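Local structure of putative chitobiase (Bacteroides thetaiotaomicron, 3HNM) at residues A[7-11]-A[77-81]; A[37-41]-A[51-55]; A[65-71]-A[137-143]. The protein is a putative chitobiase whose F5/8 type C domain probably binds carbohydrate, as many relatives of this fold do. One frame throughout, in Å; residues are numbered along the deposited sequence.

Contact 1: A[7-11]-A[77-81]; sequences KFQPD and LFRFG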
ATOM      1  N   LYS A   7      16.148   6.746  15.699  1.00 56.66           N
ATOM      2  CA  LYS A   7      14.937   6.217  16.333  1.00 57.54           C
ATOM      3  C   LYS A   7      13.967   7.303  16.839  1.00 59.07           C
ATOM      4  O   LYS A   7      14.020   7.724  17.996  1.00 58.45           O
ATOM      5  CB  LYS A   7      15.313   5.273  17.479  1.00 56.44           C
ATOM      6  CG  LYS A   7      15.956   5.966  18.683  1.00 56.29           C
ATOM      7  CD  LYS A   7      14.976   6.104  19.862  1.00 56.08           C
ATOM      8  CE  LYS A   7      14.564   4.721  20.412  1.00 56.31           C
ATOM      9  NZ  LYS A   7      13.663   4.744  21.614  1.00 53.76           N
ATOM     10  N   PHE A   8      13.077   7.735  15.943  1.00 61.31           N
ATOM     11  CA  PHE A   8      12.056   8.745  16.222  1.00 62.25           C
ATOM     12  C   PHE A   8      10.778   8.053  16.738  1.00 63.05           C
ATOM     13  O   PHE A   8      10.248   8.418  17.793  1.00 65.15           O
ATOM     14  CB  PHE A   8      11.746   9.545  14.945  1.00 61.80           C
ATOM     15  CG  PHE A   8      10.858  10.741  15.172  1.00 62.84           C
ATOM     16  CD1 PHE A   8      10.136  11.304  14.117  1.00 63.76           C
ATOM     17  CD2 PHE A   8      10.752  11.313  16.438  1.00 62.58           C
ATOM     18  CE1 PHE A   8       9.312  12.421  14.328  1.00 64.50           C
ATOM     19  CE2 PHE A   8       9.936  12.427  16.664  1.00 62.89           C
ATOM     20  CZ  PHE A   8       9.216  12.986  15.608  1.00 63.78           C
ATOM     21  N   GLN A   9      10.293   7.057  15.994  1.00 62.16           N
ATOM     22  CA  GLN A   9       9.092   6.294  16.363  1.00 61.84           C
ATOM     23  C   GLN A   9       7.805   7.092  16.629  1.00 60.90           C
ATOM     24  O   GLN A   9       7.116   6.843  17.618  1.00 60.43           O
ATOM     25  CB  GLN A   9       9.371   5.423  17.593  1.00 62.07           C
ATOM     26  CG  GLN A   9       9.966   4.049  17.313  1.00 65.13           C
ATOM     27  CD  GLN A   9      11.497   4.047  17.278  1.00 67.71           C
ATOM     28  OE1 GLN A   9      12.112   4.609  16.363  1.00 68.74           O
ATOM     29  NE2 GLN A   9      12.118   3.415  18.286  1.00 67.88           N
ATOM     30  N   PRO A  10       7.461   8.061  15.761  1.00 60.33           N
ATOM     31  CA  PRO A  10       6.227   8.812  16.019  1.00 59.63           C
ATOM     32  C   PRO A  10       5.052   7.906  15.669  1.00 58.51           C
ATOM     33  O   PRO A  10       5.189   6.676  15.629  1.00 58.34           O
ATOM     34  CB  PRO A  10       6.350  10.016  15.088  1.00 59.92           C
ATOM     35  CG  PRO A  10       7.039   9.431  13.898  1.00 61.06           C
ATOM     36  CD  PRO A  10       8.091   8.495  14.499  1.00 60.83           C
ATOM     37  N   ASP A  11       3.902   8.503  15.393  1.00 57.89           N
ATOM     38  CA  ASP A  11       2.739   7.696  15.060  1.00 57.68           C
ATOM     39  C   ASP A  11       2.181   8.009  13.676  1.00 56.64           C
ATOM     40  O   ASP A  11       1.976   9.165  13.330  1.00 56.66           O
ATOM     41  CB  ASP A  11       1.655   7.894  16.118  1.00 59.57           C
ATOM     42  CG  ASP A  11       0.633   6.785  16.111  1.00 61.37           C
ATOM     43  OD1 ASP A  11       1.007   5.631  16.448  1.00 60.79           O
ATOM     44  OD2 ASP A  11      -0.540   7.072  15.758  1.00 63.45           O
ATOM     45  N   LEU A  77       6.166  13.631   4.424  1.00 46.96           N
ATOM     46  CA  LEU A  77       6.503  12.240   4.751  1.00 46.78           C
ATOM     47  C   LEU A  77       7.924  11.976   5.239  1.00 47.41           C
ATOM     48  O   LEU A  77       8.894  12.371   4.598  1.00 47.62           O
ATOM     49  CB  LEU A  77       6.235  11.315   3.552  1.00 46.52           C
ATOM     50  CG  LEU A  77       4.856  11.254   2.892  1.00 45.35           C
ATOM     51  CD1 LEU A  77       3.760  11.202   3.950  1.00 45.25           C
ATOM     52  CD2 LEU A  77       4.684  12.472   2.021  1.00 46.66           C
ATOM     53  N   PHE A  78       8.037  11.291   6.373  1.00 47.90           N
ATOM     54  CA  PHE A  78       9.342  10.940   6.928  1.00 48.91           C
ATOM     55  C   PHE A  78       9.587   9.479   6.600  1.00 48.18           C
ATOM     56  O   PHE A  78      10.687   9.095   6.218  1.00 48.37           O
ATOM     57  CB  PHE A  78       9.382  11.097   8.453  1.00 51.51           C
ATOM     58  CG  PHE A  78       8.918  12.424   8.944  1.00 53.54           C
ATOM     59  CD1 PHE A  78       9.341  13.598   8.324  1.00 55.77           C
ATOM     60  CD2 PHE A  78       8.059  12.501  10.034  1.00 54.46           C
ATOM     61  CE1 PHE A  78       8.909  14.848   8.780  1.00 59.22           C
ATOM     62  CE2 PHE A  78       7.612  13.733  10.507  1.00 57.99           C
ATOM     63  CZ  PHE A  78       8.039  14.918   9.878  1.00 59.85           C
ATOM     64  N   ARG A  79       8.549   8.664   6.774  1.00 48.21           N
ATOM     65  CA  ARG A  79       8.634   7.236   6.484  1.00 48.43           C
ATOM     66  C   ARG A  79       7.390   6.760   5.760  1.00 46.98           C
ATOM     67  O   ARG A  79       6.417   7.502   5.620  1.00 46.48           O
ATOM     68  CB  ARG A  79       8.806   6.410   7.764  1.00 49.10           C
ATOM     69  CG  ARG A  79      10.119   6.630   8.490  1.00 52.07           C
ATOM     70  CD  ARG A  79      10.407   5.484   9.450  1.00 54.67           C
ATOM     71  NE  ARG A  79      11.064   5.937  10.675  1.00 56.10           N
ATOM     72  CZ  ARG A  79      10.463   6.658  11.617  1.00 57.73           C
ATOM     73  NH1 ARG A  79       9.189   7.009  11.478  1.00 58.31           N
ATOM     74  NH2 ARG A  79      11.140   7.030  12.696  1.00 58.44           N
ATOM     75  N   PHE A  80       7.447   5.511   5.303  1.00 46.13           N
ATOM     76  CA  PHE A  80       6.354   4.857   4.590  1.00 43.83           C
ATOM     77  C   PHE A  80       6.579   3.355   4.688  1.00 42.37           C
ATOM     78  O   PHE A  80       7.714   2.888   4.723  1.00 42.24           O
ATOM     79  CB  PHE A  80       6.341   5.292   3.119  1.00 44.16           C
ATOM     80  CG  PHE A  80       5.343   4.552   2.266  1.00 43.72           C
ATOM     81  CD1 PHE A  80       5.620   3.270   1.799  1.00 42.53           C
ATOM     82  CD2 PHE A  80       4.113   5.122   1.963  1.00 43.40           C
ATOM     83  CE1 PHE A  80       4.688   2.568   1.053  1.00 41.54           C
ATOM     84  CE2 PHE A  80       3.173   4.424   1.214  1.00 42.40           C
ATOM     85  CZ  PHE A  80       3.462   3.145   0.761  1.00 41.50           C
ATOM     86  N   GLY A  81       5.496   2.594   4.739  1.00 41.16           N
ATOM     87  CA  GLY A  81       5.641   1.155   4.822  1.00 39.59           C
ATOM     88  C   GLY A  81       4.309   0.469   4.651  1.00 38.68           C
ATOM     89  O   GLY A  81       3.288   1.123   4.474  1.00 38.38           O
TER

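Contact 2: A[37-41]-A[51-55]; sequences MGWGV and TQWLC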
HETATM    1  N   MSE A  37     -17.004  -9.254  -0.268  1.00 59.35           N
HETATM    2  CA  MSE A  37     -15.955  -9.930   0.481  1.00 60.05           C
HETATM    3  C   MSE A  37     -15.003  -8.995   1.222  1.00 57.15           C
HETATM    4  O   MSE A  37     -14.210  -9.442   2.053  1.00 55.82           O
HETATM    5  CB  MSE A  37     -15.160 -10.835  -0.460  1.00 64.00           C
HETATM    6  CG  MSE A  37     -15.991 -11.958  -1.084  1.00 69.58           C
HETATM    7 SE   MSE A  37     -16.845 -13.120   0.222  1.00 74.06          SE
HETATM    8  CE  MSE A  37     -15.264 -13.609   1.289  1.00 72.69           C
ATOM      9  N   GLY A  38     -15.093  -7.703   0.924  1.00 53.84           N
ATOM     10  CA  GLY A  38     -14.215  -6.742   1.562  1.00 50.87           C
ATOM     11  C   GLY A  38     -12.771  -7.034   1.189  1.00 49.23           C
ATOM     12  O   GLY A  38     -11.909  -7.188   2.051  1.00 48.37           O
ATOM     13  N   TRP A  39     -12.504  -7.129  -0.106  1.00 46.94           N
ATOM     14  CA  TRP A  39     -11.158  -7.406  -0.550  1.00 45.90           C
ATOM     15  C   TRP A  39     -10.701  -6.299  -1.466  1.00 46.05           C
ATOM     16  O   TRP A  39      -9.649  -6.388  -2.101  1.00 46.66           O
ATOM     17  CB  TRP A  39     -11.085  -8.751  -1.287  1.00 44.69           C
ATOM     18  CG  TRP A  39     -11.244  -9.974  -0.414  1.00 43.70           C
ATOM     19  CD1 TRP A  39     -10.998 -10.071   0.930  1.00 43.93           C
ATOM     20  CD2 TRP A  39     -11.664 -11.280  -0.834  1.00 42.68           C
ATOM     21  NE1 TRP A  39     -11.242 -11.353   1.372  1.00 42.72           N
ATOM     22  CE2 TRP A  39     -11.651 -12.114   0.311  1.00 41.85           C
ATOM     23  CE3 TRP A  39     -12.049 -11.828  -2.064  1.00 41.46           C
ATOM     24  CZ2 TRP A  39     -12.013 -13.461   0.260  1.00 40.00           C
ATOM     25  CZ3 TRP A  39     -12.411 -13.178  -2.110  1.00 39.66           C
ATOM     26  CH2 TRP A  39     -12.389 -13.973  -0.955  1.00 38.34           C
ATOM     27  N   GLY A  40     -11.500  -5.243  -1.530  1.00 46.33           N
ATOM     28  CA  GLY A  40     -11.174  -4.124  -2.399  1.00 45.39           C
ATOM     29  C   GLY A  40     -10.013  -3.272  -1.930  1.00 44.26           C
ATOM     30  O   GLY A  40      -9.470  -3.467  -0.835  1.00 43.52           O
ATOM     31  N   VAL A  41      -9.645  -2.315  -2.780  1.00 43.60           N
ATOM     32  CA  VAL A  41      -8.557  -1.394  -2.492  1.00 41.99           C
ATOM     33  C   VAL A  41      -8.780  -0.631  -1.189  1.00 42.28           C
ATOM     34  O   VAL A  41      -7.860  -0.502  -0.395  1.00 42.87           O
ATOM     35  CB  VAL A  41      -8.329  -0.375  -3.663  1.00 40.02           C
ATOM     36  CG1 VAL A  41      -7.758  -1.089  -4.865  1.00 38.01           C
ATOM     37  CG2 VAL A  41      -9.630   0.311  -4.037  1.00 38.56           C
ATOM     38  N   THR A  51      -8.048  -6.816   7.756  1.00 46.24           N
ATOM     39  CA  THR A  51      -8.773  -6.779   6.497  1.00 44.00           C
ATOM     40  C   THR A  51      -7.677  -6.721   5.444  1.00 43.07           C
ATOM     41  O   THR A  51      -6.619  -6.125   5.686  1.00 43.66           O
ATOM     42  CB  THR A  51      -9.587  -5.510   6.360  1.00 44.40           C
ATOM     43  OG1 THR A  51      -8.698  -4.389   6.400  1.00 43.48           O
ATOM     44  CG2 THR A  51     -10.590  -5.395   7.485  1.00 43.41           C
ATOM     45  N   GLN A  52      -7.926  -7.306   4.273  1.00 40.06           N
ATOM     46  CA  GLN A  52      -6.909  -7.330   3.217  1.00 36.18           C
ATOM     47  C   GLN A  52      -7.387  -6.793   1.879  1.00 34.83           C
ATOM     48  O   GLN A  52      -8.510  -6.323   1.743  1.00 35.94           O
ATOM     49  CB  GLN A  52      -6.419  -8.765   3.000  1.00 32.03           C
ATOM     50  CG  GLN A  52      -7.414  -9.589   2.210  1.00 26.85           C
ATOM     51  CD  GLN A  52      -7.061 -11.043   2.143  1.00 26.39           C
ATOM     52  OE1 GLN A  52      -7.672 -11.805   1.402  1.00 24.21           O
ATOM     53  NE2 GLN A  52      -6.077 -11.445   2.923  1.00 25.67           N
ATOM     54  N   TRP A  53      -6.490  -6.869   0.900  1.00 34.29           N
ATOM     55  CA  TRP A  53      -6.744  -6.461  -0.480  1.00 32.21           C
ATOM     56  C   TRP A  53      -6.317  -7.646  -1.341  1.00 31.15           C
ATOM     57  O   TRP A  53      -5.272  -8.249  -1.094  1.00 28.63           O
ATOM     58  CB  TRP A  53      -5.906  -5.241  -0.868  1.00 32.28           C
ATOM     59  CG  TRP A  53      -5.733  -5.099  -2.360  1.00 32.30           C
ATOM     60  CD1 TRP A  53      -6.603  -4.515  -3.249  1.00 31.55           C
ATOM     61  CD2 TRP A  53      -4.653  -5.618  -3.142  1.00 33.31           C
ATOM     62  NE1 TRP A  53      -6.131  -4.644  -4.535  1.00 31.14           N
ATOM     63  CE2 TRP A  53      -4.936  -5.318  -4.500  1.00 34.09           C
ATOM     64  CE3 TRP A  53      -3.473  -6.314  -2.829  1.00 32.85           C
ATOM     65  CZ2 TRP A  53      -4.072  -5.693  -5.550  1.00 34.74           C
ATOM     66  CZ3 TRP A  53      -2.618  -6.686  -3.869  1.00 34.29           C
ATOM     67  CH2 TRP A  53      -2.925  -6.374  -5.213  1.00 34.84           C
ATOM     68  N   LEU A  54      -7.114  -7.974  -2.351  1.00 30.96           N
ATOM     69  CA  LEU A  54      -6.782  -9.091  -3.216  1.00 31.56           C
ATOM     70  C   LEU A  54      -6.648  -8.629  -4.667  1.00 32.01           C
ATOM     71  O   LEU A  54      -7.439  -7.819  -5.150  1.00 33.12           O
ATOM     72  CB  LEU A  54      -7.849 -10.178  -3.100  1.00 30.00           C
ATOM     73  CG  LEU A  54      -7.377 -11.574  -3.486  1.00 31.50           C
ATOM     74  CD1 LEU A  54      -6.246 -11.981  -2.543  1.00 30.82           C
ATOM     75  CD2 LEU A  54      -8.535 -12.573  -3.409  1.00 31.21           C
ATOM     76  N   CYS A  55      -5.617  -9.126  -5.341  1.00 30.74           N
ATOM     77  CA  CYS A  55      -5.367  -8.789  -6.739  1.00 31.12           C
ATOM     78  C   CYS A  55      -6.469  -9.421  -7.596  1.00 32.07           C
ATOM     79  O   CYS A  55      -7.341 -10.097  -7.065  1.00 34.14           O
ATOM     80  CB  CYS A  55      -4.030  -9.370  -7.161  1.00 28.94           C
ATOM     81  SG  CYS A  55      -3.988 -11.130  -6.904  1.00 27.68           S
TER

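Contact 3: A[65-71]-A[137-143]; sequences YYFVFDM and RYIRFVI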
ATOM      1  N   TYR A  65       1.598  -3.525 -10.107  1.00 24.59           N
ATOM      2  CA  TYR A  65       0.337  -3.104  -9.513  1.00 24.24           C
ATOM      3  C   TYR A  65       0.637  -1.824  -8.760  1.00 23.66           C
ATOM      4  O   TYR A  65       1.634  -1.755  -8.045  1.00 23.81           O
ATOM      5  CB  TYR A  65      -0.124  -4.156  -8.523  1.00 25.34           C
ATOM      6  CG  TYR A  65      -0.291  -5.529  -9.109  1.00 27.77           C
ATOM      7  CD1 TYR A  65      -0.625  -5.695 -10.448  1.00 28.23           C
ATOM      8  CD2 TYR A  65      -0.266  -6.656  -8.289  1.00 28.53           C
ATOM      9  CE1 TYR A  65      -0.946  -6.943 -10.952  1.00 29.16           C
ATOM     10  CE2 TYR A  65      -0.591  -7.912  -8.782  1.00 28.07           C
ATOM     11  CZ  TYR A  65      -0.940  -8.046 -10.113  1.00 29.14           C
ATOM     12  OH  TYR A  65      -1.361  -9.258 -10.598  1.00 29.97           O
ATOM     13  N   TYR A  66      -0.217  -0.820  -8.897  1.00 23.44           N
ATOM     14  CA  TYR A  66       0.032   0.440  -8.215  1.00 23.46           C
ATOM     15  C   TYR A  66      -1.228   0.997  -7.598  1.00 26.01           C
ATOM     16  O   TYR A  66      -2.332   0.603  -7.949  1.00 28.26           O
ATOM     17  CB  TYR A  66       0.603   1.447  -9.192  1.00 18.42           C
ATOM     18  CG  TYR A  66      -0.425   2.034 -10.094  1.00 15.42           C
ATOM     19  CD1 TYR A  66      -1.183   3.117  -9.693  1.00 16.20           C
ATOM     20  CD2 TYR A  66      -0.642   1.511 -11.354  1.00 15.35           C
ATOM     21  CE1 TYR A  66      -2.142   3.675 -10.535  1.00 16.49           C
ATOM     22  CE2 TYR A  66      -1.598   2.057 -12.208  1.00 16.19           C
ATOM     23  CZ  TYR A  66      -2.345   3.142 -11.795  1.00 16.18           C
ATOM     24  OH  TYR A  66      -3.271   3.700 -12.652  1.00 13.98           O
ATOM     25  N   PHE A  67      -1.055   1.924  -6.672  1.00 28.29           N
ATOM     26  CA  PHE A  67      -2.183   2.514  -5.991  1.00 30.09           C
ATOM     27  C   PHE A  67      -1.850   3.960  -5.752  1.00 31.64           C
ATOM     28  O   PHE A  67      -0.692   4.287  -5.545  1.00 32.75           O
ATOM     29  CB  PHE A  67      -2.365   1.841  -4.649  1.00 30.63           C
ATOM     30  CG  PHE A  67      -2.583   0.376  -4.730  1.00 30.99           C
ATOM     31  CD1 PHE A  67      -3.861  -0.126  -4.891  1.00 32.43           C
ATOM     32  CD2 PHE A  67      -1.523  -0.508  -4.554  1.00 30.91           C
ATOM     33  CE1 PHE A  67      -4.092  -1.494  -4.863  1.00 33.83           C
ATOM     34  CE2 PHE A  67      -1.739  -1.886  -4.526  1.00 32.73           C
ATOM     35  CZ  PHE A  67      -3.025  -2.379  -4.676  1.00 33.85           C
ATOM     36  N   VAL A  68      -2.856   4.819  -5.754  1.00 33.36           N
ATOM     37  CA  VAL A  68      -2.627   6.237  -5.535  1.00 35.38           C
ATOM     38  C   VAL A  68      -3.490   6.703  -4.379  1.00 35.85           C
ATOM     39  O   VAL A  68      -4.673   6.980  -4.550  1.00 36.88           O
ATOM     40  CB  VAL A  68      -2.989   7.043  -6.792  1.00 36.47           C
ATOM     41  CG1 VAL A  68      -2.639   8.505  -6.598  1.00 37.15           C
ATOM     42  CG2 VAL A  68      -2.281   6.454  -7.999  1.00 36.20           C
ATOM     43  N   PHE A  69      -2.899   6.787  -3.197  1.00 36.58           N
ATOM     44  CA  PHE A  69      -3.640   7.197  -2.011  1.00 37.02           C
ATOM     45  C   PHE A  69      -3.770   8.696  -1.885  1.00 37.63           C
ATOM     46  O   PHE A  69      -2.799   9.415  -2.061  1.00 38.55           O
ATOM     47  CB  PHE A  69      -2.931   6.660  -0.786  1.00 36.07           C
ATOM     48  CG  PHE A  69      -2.656   5.200  -0.861  1.00 36.33           C
ATOM     49  CD1 PHE A  69      -3.691   4.283  -0.745  1.00 35.95           C
ATOM     50  CD2 PHE A  69      -1.363   4.733  -1.060  1.00 35.72           C
ATOM     51  CE1 PHE A  69      -3.440   2.923  -0.819  1.00 36.32           C
ATOM     52  CE2 PHE A  69      -1.102   3.368  -1.135  1.00 35.58           C
ATOM     53  CZ  PHE A  69      -2.141   2.464  -1.014  1.00 35.18           C
ATOM     54  N   ASP A  70      -4.968   9.173  -1.575  1.00 39.57           N
ATOM     55  CA  ASP A  70      -5.170  10.610  -1.399  1.00 41.18           C
ATOM     56  C   ASP A  70      -5.321  10.919   0.096  1.00 41.98           C
ATOM     57  O   ASP A  70      -6.400  10.753   0.655  1.00 40.64           O
ATOM     58  CB  ASP A  70      -6.419  11.083  -2.144  1.00 40.84           C
ATOM     59  CG  ASP A  70      -6.590  12.582  -2.072  1.00 42.49           C
ATOM     60  OD1 ASP A  70      -6.013  13.175  -1.130  1.00 42.56           O
ATOM     61  OD2 ASP A  70      -7.293  13.165  -2.937  1.00 42.56           O
HETATM   62  N   MSE A  71      -4.251  11.391   0.733  1.00 44.27           N
HETATM   63  CA  MSE A  71      -4.280  11.683   2.167  1.00 46.63           C
HETATM   64  C   MSE A  71      -5.190  12.829   2.577  1.00 46.72           C
HETATM   65  O   MSE A  71      -5.316  13.122   3.767  1.00 46.14           O
HETATM   66  CB  MSE A  71      -2.868  11.952   2.670  1.00 48.87           C
HETATM   67  CG  MSE A  71      -1.996  10.721   2.708  1.00 55.18           C
HETATM   68 SE   MSE A  71      -0.130  11.138   3.105  1.00 62.03          SE
HETATM   69  CE  MSE A  71      -0.250  11.254   5.050  1.00 62.78           C
ATOM     70  N   ARG A 137       0.782  15.156  -0.868  1.00 41.47           N
ATOM     71  CA  ARG A 137      -0.658  15.063  -0.652  1.00 40.66           C
ATOM     72  C   ARG A 137      -1.072  13.668  -1.097  1.00 40.08           C
ATOM     73  O   ARG A 137      -1.851  12.990  -0.426  1.00 40.49           O
ATOM     74  CB  ARG A 137      -1.392  16.091  -1.510  1.00 41.68           C
ATOM     75  CG  ARG A 137      -2.846  15.749  -1.802  1.00 41.90           C
ATOM     76  CD  ARG A 137      -3.750  16.071  -0.634  1.00 43.46           C
ATOM     77  NE  ARG A 137      -5.157  15.779  -0.916  1.00 45.74           N
ATOM     78  CZ  ARG A 137      -5.878  16.352  -1.879  1.00 46.07           C
ATOM     79  NH1 ARG A 137      -5.336  17.260  -2.681  1.00 46.74           N
ATOM     80  NH2 ARG A 137      -7.151  16.019  -2.032  1.00 45.57           N
ATOM     81  N   TYR A 138      -0.538  13.251  -2.242  1.00 38.33           N
ATOM     82  CA  TYR A 138      -0.830  11.940  -2.822  1.00 38.12           C
ATOM     83  C   TYR A 138       0.369  10.998  -2.762  1.00 36.39           C
ATOM     84  O   TYR A 138       1.504  11.428  -2.897  1.00 38.45           O
ATOM     85  CB  TYR A 138      -1.238  12.116  -4.274  1.00 39.78           C
ATOM     86  CG  TYR A 138      -2.339  13.116  -4.448  1.00 41.51           C
ATOM     87  CD1 TYR A 138      -3.671  12.740  -4.322  1.00 41.57           C
ATOM     88  CD2 TYR A 138      -2.053  14.439  -4.755  1.00 42.04           C
ATOM     89  CE1 TYR A 138      -4.693  13.657  -4.507  1.00 42.85           C
ATOM     90  CE2 TYR A 138      -3.066  15.363  -4.940  1.00 43.61           C
ATOM     91  CZ  TYR A 138      -4.379  14.970  -4.819  1.00 43.49           C
ATOM     92  OH  TYR A 138      -5.374  15.889  -5.035  1.00 44.93           O
ATOM     93  N   ILE A 139       0.111   9.715  -2.562  1.00 33.07           N
ATOM     94  CA  ILE A 139       1.170   8.728  -2.504  1.00 30.64           C
ATOM     95  C   ILE A 139       0.911   7.707  -3.589  1.00 31.30           C
ATOM     96  O   ILE A 139      -0.240   7.470  -3.967  1.00 33.72           O
ATOM     97  CB  ILE A 139       1.189   7.991  -1.169  1.00 29.06           C
ATOM     98  CG1 ILE A 139       1.629   8.947  -0.058  1.00 28.69           C
ATOM     99  CG2 ILE A 139       2.093   6.758  -1.273  1.00 27.28           C
ATOM    100  CD1 ILE A 139       1.539   8.365   1.362  1.00 26.67           C
ATOM    101  N   ARG A 140       1.972   7.100  -4.101  1.00 28.26           N
ATOM    102  CA  ARG A 140       1.806   6.108  -5.139  1.00 24.61           C
ATOM    103  C   ARG A 140       2.657   4.903  -4.807  1.00 23.77           C
ATOM    104  O   ARG A 140       3.877   4.957  -4.881  1.00 25.20           O
ATOM    105  CB  ARG A 140       2.189   6.696  -6.489  1.00 22.91           C
ATOM    106  CG  ARG A 140       1.956   5.740  -7.614  1.00 23.11           C
ATOM    107  CD  ARG A 140       1.349   6.448  -8.779  1.00 23.33           C
ATOM    108  NE  ARG A 140       2.356   6.998  -9.666  1.00 23.79           N
ATOM    109  CZ  ARG A 140       2.098   7.878 -10.624  1.00 25.63           C
ATOM    110  NH1 ARG A 140       0.862   8.320 -10.828  1.00 25.95           N
ATOM    111  NH2 ARG A 140       3.081   8.319 -11.385  1.00 28.81           N
ATOM    112  N   PHE A 141       2.002   3.819  -4.412  1.00 21.94           N
ATOM    113  CA  PHE A 141       2.691   2.595  -4.050  1.00 19.81           C
ATOM    114  C   PHE A 141       2.710   1.710  -5.301  1.00 20.02           C
ATOM    115  O   PHE A 141       1.763   1.722  -6.087  1.00 19.15           O
ATOM    116  CB  PHE A 141       1.948   1.958  -2.875  1.00 17.49           C
ATOM    117  CG  PHE A 141       2.617   0.757  -2.325  1.00 17.84           C
ATOM    118  CD1 PHE A 141       3.941   0.807  -1.920  1.00 19.78           C
ATOM    119  CD2 PHE A 141       1.944  -0.450  -2.272  1.00 18.03           C
ATOM    120  CE1 PHE A 141       4.592  -0.344  -1.476  1.00 21.20           C
ATOM    121  CE2 PHE A 141       2.573  -1.602  -1.835  1.00 19.39           C
ATOM    122  CZ  PHE A 141       3.900  -1.552  -1.437  1.00 20.94           C
ATOM    123  N   VAL A 142       3.794   0.967  -5.508  1.00 20.11           N
ATOM    124  CA  VAL A 142       3.907   0.124  -6.701  1.00 20.23           C
ATOM    125  C   VAL A 142       4.606  -1.207  -6.416  1.00 23.08           C
ATOM    126  O   VAL A 142       5.723  -1.219  -5.918  1.00 23.91           O
ATOM    127  CB  VAL A 142       4.683   0.870  -7.841  1.00 17.94           C
ATOM    128  CG1 VAL A 142       4.862  -0.043  -9.034  1.00 16.44           C
ATOM    129  CG2 VAL A 142       3.937   2.143  -8.258  1.00 15.45           C
ATOM    130  N   ILE A 143       3.938  -2.322  -6.717  1.00 24.67           N
ATOM    131  CA  ILE A 143       4.524  -3.648  -6.515  1.00 25.77           C
ATOM    132  C   ILE A 143       5.136  -3.990  -7.860  1.00 28.31           C
ATOM    133  O   ILE A 143       4.441  -3.957  -8.881  1.00 28.83           O
ATOM    134  CB  ILE A 143       3.459  -4.749  -6.211  1.00 25.29           C
ATOM    135  CG1 ILE A 143       2.426  -4.261  -5.190  1.00 22.53           C
ATOM    136  CG2 ILE A 143       4.157  -6.024  -5.732  1.00 24.42           C
ATOM    137  CD1 ILE A 143       2.858  -4.350  -3.776  1.00 21.70           C
TER

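Contact 1: A[7-11]-A[77-81]
The two backbones stay well apart: the closest CA atoms, Pro10 with Phe78 and Gln9 with Arg79, are 9.8 and 9.9 Å from each other, too far for backbone pairing. Residues 7-11 form an irregular loop, with Gln9 at positive phi, whereas 77-81 lies on strand 74-83, which turns a corner at Phe78. Side chains therefore bridge the gap, chiefly that of Arg79. Its guanidinium reaches the loop with Arg79 NH2 3.4 Å from Phe8 CB and Arg79 NH1 3.5 Å from Pro10 CD, both near its plane. Arg79 NH2 also lies 3.4 Å from Gln9 N, but these are two donors and do not bond; the charge is met instead by a salt bridge to Asp130. Phe8 CE1 loosely touches Phe78 CE2 at 4.4 Å. This small surface contact, 173 Å² and carried largely by one long arginine, sets the N-terminal loop against one sheet of the F5/8 type C sandwich. There strand 74-83 runs between 127-136 and 156-166, whose Trp163 makes a cation-pi contact with Arg79 and touches Pro10.

Contact 2: A[37-41]-A[51-55]
One backbone hydrogen bond ties the loop 37-41 to the short strand 53-54: Leu54 N donates to Trp39 O at 3.0 Å with an angle of 159°. The same carbonyl, Trp39 O, receives a CA-H...O contact from Trp53 CA at 3.3 Å, where the CA atoms of Trp39 and Trp53 are 4.5 Å apart. Gly38, at positive phi, leaves the helical conformation and lets the chain swing into this approach. Among apolar contacts, Trp39 CE3 meets Leu54 CD2 at 3.8 Å, while Val41 CG1 is 4.0 Å from Trp53 CD1; the Gln52 side chain lies over one face of the Trp39 indole. Thr51, at the start of 51-55, belongs to the magnesium site with Ser43, Asp46, Asn48 and Gly158, and Ser43 OG hydrogen-bonds Gln52 O and, weakly, Gly38 O. Strand 53-54 is an outer strand of the four-stranded sheet, bonded through Trp53 to Leu157 of strand 156-166, while Val41 packs on Val20 and Phe23 of strand 20-23 and on Phe67 of strand 65-71.

Contact 3: A[65-71]-A[137-143]
Tyr65 opens a regular antiparallel pairing, exchanging two backbone hydrogen bonds with Ile143 (Tyr65 N to Ile143 O 3.1 Å, Ile143 N to Tyr65 O 2.7 Å). Tyr66 follows in a non-hydrogen-bonded pair with Val142, Tyr66 CB lying 3.5 Å from Val142 CG2. Phe67 again bonds twice, to Phe141, and its ring turns to the face it shares with Tyr65 and Phe69. On the other face Val68 CG2 packs on Arg140 CD at 3.7 Å; the Arg140 guanidinium forms a salt bridge with Glu103. Phe69 pairs with Ile139, and Phe69 CE2 touches Phe141 CB at 3.8 Å. Asp70 OD1 makes a salt bridge with Arg137 NE at 2.7 Å, weak as a hydrogen bond. Met71 N closes the pairing on Arg137 O at 3.1 Å, beside a classic beta bulge in which Arg137 and Tyr138 both face Ser105. These strands lie between 20-23 and 100-105 in the five-stranded sheet; Phe69, Ile139 and Phe141 touch strand 156-166 of the other sheet, part of the core of the jelly-roll beta sandwich characteristic of F5/8 type C domains.

In the fold
Contact 3 is the most central of the three, about 7 Å from the centre of the chain; its centre is about 17 Å from that of contact 1 and about 16 Å from that of contact 2. Those two do not touch, their centres about 25 Å apart, though both reach the four-stranded sheet. Contact 3 belongs to the facing five-stranded sheet and meets both: Phe80 packs on Phe141 and Ile139, and Trp53 and Val41 pack on Phe67. Along the chain, contact 2 closes before contact 3 opens and falls between the segments of contact 1, whereas those of contacts 1 and 3 alternate. Strands 65-71 and 74-83, consecutive in the chain, enter different sheets; contacts 1 and 2 meet their shared core from opposite sides.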